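Local coordinates for protein alkyl hydroperoxide reductase AhpD (Legionella pneumophila, PDB 5DIK) that probably reduces peroxides as an AhpD-like alkylhydroperoxidase of the carboxymuconolactone decarboxylase family, with a possible part in the antioxidant response of the bacterium, at residues S77-V81 / A115-S120. Sequence-based numbering, arbitrary orientation.
Sequences SQTLV and AFEEFS
Phe119 lays one face of its ring against the flank of Gln78. Gln78 CB stands 3.9 Å from the ring centroid and only 7° off the ring normal, a CH-pi contact centred over the face. With CG anti to the backbone N (chi1 -176°) and the chain extended beyond it, Gln78 runs outward past the ring, bringing NE2 to 3.6 Å from Phe119 CE1; the amide is tilted from the ring plane rather than stacked flat. Val81 fits between the two aromatic side chains of the other helix. Its CG2 branch does most of the touching, lying 3.8 Å from Phe116 CE1 and 4.1 Å from Phe119 CB, while CG1 sits against the Phe119 backbone carbonyl. Val81 and Phe116 meet at a slant through that same CG2 branch, while Leu80 CB comes to the ring's edge, near its plane. Above one face of that ring, displaced toward its rim, sits Ser120 OG, which donates a 2.7 Å hydrogen bond to Phe116 O from above the carbonyl plane. Deeper in, Ser77 brings the backbones close: its CA is 5.0 Å from Phe116 CA, and its OG, bonded to Ile73 O of its own helix, rests on Ala115 CB. No hydrogen bond crosses the interface. Phe13 and Thr17 of helix 12-30 also touch Phe119, and Leu90 of helix 87-99 adjoins Phe116. The axes of segments 77-81 and 115-120 cross at -52°, 8.6 Å apart at closest approach, joining helix 70-82, whose N-terminal end carries the Cys69–Cys72 disulfide, to the C-terminal helix 102-120 within the all-helical AhpD-like fold.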
loop_
_atom_site.group_PDB
_atom_site.type_symbol
_atom_site.label_atom_id
_atom_site.label_comp_id
_atom_site.label_asym_id
_atom_site.label_seq_id
_atom_site.Cartn_x
_atom_site.Cartn_y
_atom_site.Cartn_z
ATOM N N SER A 77 0.819 -20.500 -2.851
ATOM C CA SER A 77 0.760 -21.404 -4.029
ATOM C C SER A 77 1.022 -22.854 -3.661
ATOM O O SER A 77 0.304 -23.772 -4.058
ATOM C CB SER A 77 1.825 -21.004 -5.048
ATOM O OG SER A 77 1.301 -19.967 -5.810
ATOM N N GLN A 78 2.083 -23.035 -2.904
ATOM C CA GLN A 78 2.501 -24.347 -2.442
ATOM C C GLN A 78 1.416 -25.009 -1.591
ATOM O O GLN A 78 1.064 -26.180 -1.789
ATOM C CB GLN A 78 3.813 -24.183 -1.687
ATOM C CG GLN A 78 4.464 -25.438 -1.206
ATOM C CD GLN A 78 5.803 -25.133 -0.564
ATOM O OE1 GLN A 78 5.920 -24.233 0.272
ATOM N NE2 GLN A 78 6.834 -25.870 -0.970
ATOM N N THR A 79 0.851 -24.246 -0.662
ATOM C CA THR A 79 -0.250 -24.739 0.147
ATOM C C THR A 79 -1.500 -25.064 -0.713
ATOM O O THR A 79 -2.175 -26.052 -0.461
ATOM C CB THR A 79 -0.582 -23.712 1.253
ATOM O OG1 THR A 79 0.592 -23.492 2.023
ATOM C CG2 THR A 79 -1.647 -24.212 2.163
ATOM N N LEU A 80 -1.829 -24.222 -1.693
ATOM C CA LEU A 80 -2.995 -24.487 -2.545
ATOM C C LEU A 80 -2.846 -25.832 -3.287
ATOM O O LEU A 80 -3.809 -26.590 -3.408
ATOM C CB LEU A 80 -3.206 -23.391 -3.560
ATOM C CG LEU A 80 -3.825 -22.097 -3.037
ATOM C CD1 LEU A 80 -3.829 -21.108 -4.187
ATOM C CD2 LEU A 80 -5.222 -22.284 -2.496
ATOM N N VAL A 81 -1.641 -26.108 -3.764
ATOM C CA VAL A 81 -1.370 -27.411 -4.394
ATOM C C VAL A 81 -1.579 -28.538 -3.379
ATOM O O VAL A 81 -2.291 -29.513 -3.645
ATOM C CB VAL A 81 0.036 -27.460 -4.975
ATOM C CG1 VAL A 81 0.403 -28.885 -5.410
ATOM C CG2 VAL A 81 0.125 -26.494 -6.139
ATOM N N ALA A 115 3.898 -19.536 -10.049
ATOM C CA ALA A 115 4.151 -20.261 -8.808
ATOM C C ALA A 115 3.320 -21.530 -8.669
ATOM O O ALA A 115 3.851 -22.590 -8.323
ATOM C CB ALA A 115 3.925 -19.361 -7.583
ATOM N N PHE A 116 2.028 -21.422 -8.937
ATOM C CA PHE A 116 1.144 -22.562 -8.897
ATOM C C PHE A 116 1.594 -23.667 -9.858
ATOM O O PHE A 116 1.590 -24.839 -9.495
ATOM C CB PHE A 116 -0.286 -22.122 -9.228
ATOM C CG PHE A 116 -1.309 -23.192 -9.056
ATOM C CD1 PHE A 116 -1.791 -23.520 -7.797
ATOM C CD2 PHE A 116 -1.815 -23.861 -10.167
ATOM C CE1 PHE A 116 -2.759 -24.496 -7.641
ATOM C CE2 PHE A 116 -2.764 -24.869 -10.015
ATOM C CZ PHE A 116 -3.243 -25.178 -8.758
ATOM N N GLU A 117 1.994 -23.281 -11.061
ATOM C CA GLU A 117 2.463 -24.255 -12.051
ATOM C C GLU A 117 3.767 -24.894 -11.595
ATOM O O GLU A 117 3.944 -26.110 -11.748
ATOM C CB GLU A 117 2.626 -23.613 -13.435
ATOM C CG GLU A 117 1.298 -23.305 -14.122
ATOM C CD GLU A 117 1.425 -22.914 -15.598
ATOM O OE1 GLU A 117 0.376 -22.834 -16.263
ATOM O OE2 GLU A 117 2.552 -22.660 -16.092
ATOM N N GLU A 118 4.683 -24.086 -11.045
ATOM C CA GLU A 118 5.948 -24.585 -10.491
ATOM C C GLU A 118 5.747 -25.618 -9.390
ATOM O O GLU A 118 6.382 -26.681 -9.410
ATOM C CB GLU A 118 6.822 -23.437 -9.976
ATOM C CG GLU A 118 8.104 -23.916 -9.314
ATOM C CD GLU A 118 9.004 -22.814 -8.812
ATOM O OE1 GLU A 118 8.882 -21.624 -9.256
ATOM O OE2 GLU A 118 9.862 -23.142 -7.963
ATOM N N PHE A 119 4.848 -25.363 -8.441
ATOM C CA PHE A 119 4.648 -26.321 -7.359
ATOM C C PHE A 119 3.725 -27.477 -7.727
ATOM O O PHE A 119 3.621 -28.432 -6.971
ATOM C CB PHE A 119 4.115 -25.621 -6.099
ATOM C CG PHE A 119 5.130 -24.732 -5.452
ATOM C CD1 PHE A 119 6.274 -25.272 -4.892
ATOM C CD2 PHE A 119 4.949 -23.362 -5.428
ATOM C CE1 PHE A 119 7.225 -24.461 -4.303
ATOM C CE2 PHE A 119 5.884 -22.537 -4.832
ATOM C CZ PHE A 119 7.023 -23.082 -4.263
ATOM N N SER A 120 3.030 -27.362 -8.852
ATOM C CA SER A 120 2.178 -28.437 -9.394
ATOM C C SER A 120 3.034 -29.502 -10.113
ATOM O O SER A 120 2.566 -30.600 -10.329
ATOM C CB SER A 120 1.133 -27.880 -10.350
ATOM O OG SER A 120 0.175 -27.080 -9.658
#